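Local coordinates for stage II sporulation E family protein (Thermanaerovibrio acidaminovorans, PDB 3RNR) that is of unconfirmed cellular role but probably acts as a PP2C-type phosphatase that removes phosphate from phosphorylated proteins, at residues S90-V96 with S108-N112; H111-E116 with A129-S135. One frame throughout, in Å; residues are numbered along the deposited sequence. Where two conformers were deposited one is given.

Contact 1. Residues S90-V96 with S108-N112; sequences SVGDCRV and SLDHN
A connection between two strands can be held by a loop whose own polar groups complete it. Residues S90-V91 end one strand and R95-V96 start the next, while 108-112 runs alongside without regular structure. The nearest CA pairs are G92 with H111 (4.8 Å), D93 with D110 (5.0 Å) and V96 with S108 (5.4 Å). G92 sits at phi/psi 91/-145°, where any CB would collide with the carbonyl O of V91. Both of its backbone polar groups bind H111: G92 N donates to ND1 (2.9 Å), and H111 N donates to G92 O (2.9 Å). With chi1 m, the imidazole presents its edge to V91 CA and S90 O. The sequences match the GD-(S/C)-R motif and the S-x-D-H form of the (S/T)-x-D-H motif (S108 to H111) of PP2C phosphatases, brought together where G92-C94 carry the chain from the antiparallel sheet of the sandwich (strand 85-91) to the mixed one (strand 95-100). At the other end S108, chi1 p, accepts from V96 N through OG (2.9 Å). Three waters bridge further polar groups of the two segments. Water 1 lies 2.7 Å from S90 OG, 2.9 Å from G92 O and 2.7 Å from L109 O. Water 2 donates to D93 O (2.6 Å) and D110 OD1 (2.7 Å) and accepts from R95 NH1 (3.1 Å). Water 3 lies 2.7 Å from C94 O and 2.8 Å from S108 OG, and reaches D110 OD1 weakly at 3.3 Å. Charges find their main partners beyond the loop: R95 pairs with D165, D110 with R106, and D93 OD1 bonds Y168 OH.

Contact 2. Residues H111-E116 with A129-S135; sequences HNVSSE and AGEMITS
The start of helix 113-119 is closed by a capping box, N112 and S115, with an added strand-like bridge to the loop 129-135. N112, chi1 p, is the N-cap: its OD1 accepts from S115 N (2.9 Å), and S115 OG, chi1 p, accepts from N112 N (3.2 Å). The chain arrives at N112 extended (-155/167°) and then turns helical from V113. N112 faces I133 as a single antiparallel, non-hydrogen-bonded pair (CA-CA 4.2 Å), flanked by two bonds: T134 N to H111 O (3.1 Å) and V113 N to M132 O (2.9 Å). CA-H...O contacts run beside them, I133 CA to H111 O (3.5 Å) and N112 CA to M132 O (3.1 Å). Residues 129-131 have helical angles, and G130 O accepts from S114 N (2.9 Å). A CB on G130 would lie only 3.1 Å from S114 CB. V113 CG2 packs on the CB of selenomethionine M132 (3.7 Å), and H111 CB meets S135 CB (3.5 Å). Water 4 links N112 ND2 (3.1 Å) to E131 O (2.8 Å). With E116 N bonded to N112 O (2.8 Å), the amides of V113, S114, S115 and E116 all have acceptors, so the first turn owes its satisfied N-H groups partly to the neighbouring loop and not to the helix alone.

In the fold
H111 and N112 belong to both contacts, and H111 serves each with different groups. The centres lie about 10 Å apart, and contact 1 is the deeper, its centre about 7 Å from the chain centre against about 16 Å for contact 2. Further ties are S115 OG to D110 O (2.7 Å, a probable hydrogen bond) and packing of V91 CG1 on S135 OG (3.6 Å) and D93 CB on I133 CD1 (3.9 Å). A glycerol, probably from the crystallisation liquor, accepts a hydrogen bond from I133 N, and the D93 side chain has a bound glycerol about 6 Å away, which may mark a pocket.

Contact 1. Residues S90-V96 with S108-N112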
loop_
_atom_site.group_PDB
_atom_site.type_symbol
_atom_site.label_atom_id
_atom_site.label_comp_id
_atom_site.label_asym_id
_atom_site.label_seq_id
_atom_site.Cartn_x
_atom_site.Cartn_y
_atom_site.Cartn_z
ATOM N N SER B 90 13.002 4.887 -9.951
ATOM C CA SER B 90 13.179 5.848 -8.865
ATOM C C SER B 90 13.508 7.226 -9.396
ATOM O O SER B 90 14.041 7.373 -10.498
ATOM C CB SER B 90 14.236 5.365 -7.863
ATOM O OG SER B 90 15.538 5.431 -8.398
ATOM N N VAL B 91 13.154 8.241 -8.620
ATOM C CA VAL B 91 13.445 9.613 -8.996
ATOM C C VAL B 91 13.896 10.356 -7.753
ATOM O O VAL B 91 13.185 10.375 -6.733
ATOM C CB VAL B 91 12.203 10.315 -9.595
ATOM C CG1 VAL B 91 12.500 11.782 -9.883
ATOM C CG2 VAL B 91 11.736 9.610 -10.886
ATOM N N GLY B 92 15.026 11.034 -7.845
ATOM C CA GLY B 92 15.585 11.676 -6.669
ATOM C C GLY B 92 16.555 10.816 -5.883
ATOM O O GLY B 92 17.427 10.155 -6.457
ATOM N N ASP B 93 16.535 10.979 -4.568
ATOM C CA ASP B 93 17.488 10.302 -3.688
ATOM C C ASP B 93 16.963 9.043 -2.991
ATOM O O ASP B 93 17.635 8.520 -2.106
ATOM C CB ASP B 93 18.080 11.279 -2.672
ATOM C CG ASP B 93 17.033 11.835 -1.749
ATOM O OD1 ASP B 93 15.848 11.705 -2.096
ATOM O OD2 ASP B 93 17.380 12.383 -0.684
ATOM N N CYS B 94 15.739 8.617 -3.289
ATOM C CA CYS B 94 15.286 7.314 -2.793
ATOM C C CYS B 94 16.066 6.216 -3.506
ATOM O O CYS B 94 16.558 6.429 -4.608
ATOM C CB CYS B 94 13.796 7.126 -3.014
ATOM S SG CYS B 94 12.782 8.216 -2.022
ATOM N N ARG B 95 16.197 5.047 -2.884
ATOM C CA ARG B 95 17.093 4.029 -3.433
ATOM C C ARG B 95 16.420 2.675 -3.591
ATOM O O ARG B 95 15.509 2.331 -2.840
ATOM C CB ARG B 95 18.357 3.900 -2.568
ATOM C CG ARG B 95 19.146 5.208 -2.458
ATOM C CD ARG B 95 20.463 5.058 -1.707
ATOM N NE ARG B 95 20.340 4.603 -0.317
ATOM C CZ ARG B 95 19.924 5.355 0.698
ATOM N NH1 ARG B 95 19.516 6.603 0.496
ATOM N NH2 ARG B 95 19.890 4.848 1.919
ATOM N N VAL B 96 16.882 1.914 -4.581
ATOM C CA VAL B 96 16.390 0.561 -4.823
ATOM C C VAL B 96 17.514 -0.462 -4.648
ATOM O O VAL B 96 18.576 -0.322 -5.254
ATOM C CB VAL B 96 15.828 0.416 -6.245
ATOM C CG1 VAL B 96 15.175 -0.978 -6.418
ATOM C CG2 VAL B 96 14.821 1.545 -6.544
ATOM N N SER B 108 19.815 1.299 -8.185
ATOM C CA SER B 108 19.440 2.550 -8.820
ATOM C C SER B 108 20.501 3.629 -8.673
ATOM O O SER B 108 21.447 3.482 -7.897
ATOM C CB SER B 108 18.164 3.058 -8.140
ATOM O OG SER B 108 18.383 3.150 -6.731
ATOM N N LEU B 109 20.291 4.736 -9.376
ATOM C CA LEU B 109 21.197 5.873 -9.331
ATOM C C LEU B 109 20.461 7.017 -8.662
ATOM O O LEU B 109 19.256 7.169 -8.852
ATOM C CB LEU B 109 21.588 6.302 -10.746
ATOM C CG LEU B 109 22.832 7.187 -10.834
ATOM C CD1 LEU B 109 24.075 6.356 -10.569
ATOM C CD2 LEU B 109 22.922 7.859 -12.190
ATOM N N ASP B 110 21.186 7.803 -7.872
ATOM C CA ASP B 110 20.653 9.033 -7.285
ATOM C C ASP B 110 20.570 10.116 -8.350
ATOM O O ASP B 110 21.441 10.190 -9.211
ATOM C CB ASP B 110 21.616 9.567 -6.221
ATOM C CG ASP B 110 21.564 8.783 -4.940
ATOM O OD1 ASP B 110 20.503 8.202 -4.634
ATOM O OD2 ASP B 110 22.587 8.765 -4.233
ATOM N N HIS B 111 19.564 10.986 -8.283
ATOM C CA HIS B 111 19.637 12.182 -9.104
ATOM C C HIS B 111 20.023 13.370 -8.242
ATOM O O HIS B 111 19.182 13.981 -7.591
ATOM C CB HIS B 111 18.287 12.433 -9.766
ATOM C CG HIS B 111 17.806 11.256 -10.561
ATOM N ND1 HIS B 111 16.713 10.511 -10.193
ATOM C CD2 HIS B 111 18.320 10.664 -11.665
ATOM C CE1 HIS B 111 16.550 9.518 -11.057
ATOM N NE2 HIS B 111 17.513 9.587 -11.955
ATOM N N ASN B 112 21.279 13.775 -8.362
ATOM C CA ASN B 112 21.785 14.906 -7.611
ATOM C C ASN B 112 22.954 15.513 -8.354
ATOM O O ASN B 112 23.416 14.944 -9.344
ATOM C CB ASN B 112 22.090 14.581 -6.139
ATOM C CG ASN B 112 23.145 13.511 -5.965
ATOM O OD1 ASN B 112 24.030 13.330 -6.804
ATOM N ND2 ASN B 112 23.066 12.803 -4.844
HETATM O O HOH W 1 16.788 7.787 -7.984
HETATM O O HOH W 2 20.245 8.417 -1.945
HETATM O O HOH W 3 18.697 5.895 -6.228
#

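Contact 2. Residues H111-E116 with A129-S135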
loop_
_atom_site.group_PDB
_atom_site.type_symbol
_atom_site.label_atom_id
_atom_site.label_comp_id
_atom_site.label_asym_id
_atom_site.label_seq_id
_atom_site.Cartn_x
_atom_site.Cartn_y
_atom_site.Cartn_z
ATOM N N HIS B 111 19.564 10.986 -8.283
ATOM C CA HIS B 111 19.637 12.182 -9.104
ATOM C C HIS B 111 20.023 13.370 -8.242
ATOM O O HIS B 111 19.182 13.981 -7.591
ATOM C CB HIS B 111 18.287 12.433 -9.766
ATOM C CG HIS B 111 17.806 11.256 -10.561
ATOM N ND1 HIS B 111 16.713 10.511 -10.193
ATOM C CD2 HIS B 111 18.320 10.664 -11.665
ATOM C CE1 HIS B 111 16.550 9.518 -11.057
ATOM N NE2 HIS B 111 17.513 9.587 -11.955
ATOM N N ASN B 112 21.279 13.775 -8.362
ATOM C CA ASN B 112 21.785 14.906 -7.611
ATOM C C ASN B 112 22.954 15.513 -8.354
ATOM O O ASN B 112 23.416 14.944 -9.344
ATOM C CB ASN B 112 22.090 14.581 -6.139
ATOM C CG ASN B 112 23.145 13.511 -5.965
ATOM O OD1 ASN B 112 24.030 13.330 -6.804
ATOM N ND2 ASN B 112 23.066 12.803 -4.844
ATOM N N VAL B 113 23.364 16.708 -7.940
ATOM C CA VAL B 113 24.422 17.426 -8.643
ATOM C C VAL B 113 25.677 16.591 -8.787
ATOM O O VAL B 113 26.285 16.552 -9.849
ATOM C CB VAL B 113 24.736 18.777 -7.954
ATOM C CG1 VAL B 113 26.052 19.370 -8.467
ATOM C CG2 VAL B 113 23.593 19.744 -8.183
ATOM N N SER B 114 26.082 15.904 -7.728
ATOM C CA SER B 114 27.265 15.047 -7.861
ATOM C C SER B 114 27.098 14.008 -8.979
ATOM O O SER B 114 27.986 13.826 -9.816
ATOM C CB SER B 114 27.567 14.322 -6.539
ATOM O OG SER B 114 28.851 13.724 -6.630
ATOM N N SER B 115 25.977 13.294 -8.993
ATOM C CA SER B 115 25.855 12.227 -9.993
ATOM C C SER B 115 25.700 12.848 -11.386
ATOM O O SER B 115 26.177 12.312 -12.374
ATOM C CB SER B 115 24.703 11.256 -9.667
ATOM O OG SER B 115 23.445 11.878 -9.843
ATOM N N GLU B 116 25.046 14.000 -11.458
ATOM C CA GLU B 116 24.930 14.701 -12.734
ATOM C C GLU B 116 26.308 15.046 -13.337
ATOM O O GLU B 116 26.551 14.816 -14.527
ATOM C CB GLU B 116 24.074 15.957 -12.568
ATOM C CG GLU B 116 23.637 16.571 -13.885
ATOM C CD GLU B 116 23.001 17.924 -13.694
ATOM O OE1 GLU B 116 23.273 18.572 -12.668
ATOM O OE2 GLU B 116 22.230 18.343 -14.568
ATOM N N ALA B 129 26.872 20.056 -0.871
ATOM C CA ALA B 129 26.801 20.751 -2.170
ATOM C C ALA B 129 26.376 19.829 -3.338
ATOM O O ALA B 129 25.574 20.201 -4.196
ATOM C CB ALA B 129 28.160 21.397 -2.479
ATOM N N GLY B 130 26.930 18.625 -3.368
ATOM C CA GLY B 130 26.652 17.669 -4.428
ATOM C C GLY B 130 25.357 16.907 -4.209
ATOM O O GLY B 130 24.922 16.152 -5.068
ATOM N N GLU B 131 24.730 17.128 -3.057
ATOM C CA GLU B 131 23.491 16.436 -2.705
ATOM C C GLU B 131 22.223 17.110 -3.215
ATOM O O GLU B 131 21.136 16.544 -3.115
ATOM C CB GLU B 131 23.402 16.244 -1.191
ATOM C CG GLU B 131 24.257 15.096 -0.683
ATOM C CD GLU B 131 24.271 15.017 0.833
ATOM O OE1 GLU B 131 23.805 15.975 1.492
ATOM O OE2 GLU B 131 24.750 13.997 1.366
HETATM N N MSE B 132 22.363 18.315 -3.762
HETATM C CA MSE B 132 21.228 19.014 -4.345
HETATM C C MSE B 132 20.544 18.106 -5.351
HETATM O O MSE B 132 21.196 17.570 -6.242
HETATM C CB MSE B 132 21.690 20.283 -5.054
HETATM C CG MSE B 132 21.994 21.440 -4.131
HETATM SE SE MSE B 132 20.422 22.125 -3.202
HETATM C CE MSE B 132 19.246 22.386 -4.730
ATOM N N ILE B 133 19.231 17.947 -5.210
ATOM C CA ILE B 133 18.455 17.059 -6.082
ATOM C C ILE B 133 18.235 17.646 -7.467
ATOM O O ILE B 133 17.829 18.800 -7.605
ATOM C CB ILE B 133 17.072 16.776 -5.491
ATOM C CG1 ILE B 133 17.211 16.158 -4.105
ATOM C CG2 ILE B 133 16.263 15.848 -6.434
ATOM C CD1 ILE B 133 18.011 14.926 -4.107
ATOM N N THR B 134 18.604 16.888 -8.490
ATOM C CA THR B 134 18.394 17.316 -9.873
ATOM C C THR B 134 17.163 16.769 -10.598
ATOM O O THR B 134 16.843 17.213 -11.707
ATOM C CB THR B 134 19.628 16.991 -10.702
ATOM O OG1 THR B 134 19.841 15.581 -10.657
ATOM C CG2 THR B 134 20.843 17.682 -10.093
ATOM N N SER B 135 16.504 15.777 -10.007
ATOM C CA SER B 135 15.293 15.219 -10.600
ATOM C C SER B 135 14.334 14.851 -9.474
ATOM O O SER B 135 14.749 14.230 -8.509
ATOM C CB SER B 135 15.625 13.998 -11.465
ATOM O OG SER B 135 14.491 13.622 -12.239
HETATM O O HOH W 4 20.957 13.810 -2.786
HETATM O O HOH W 5 21.871 13.221 -11.865
#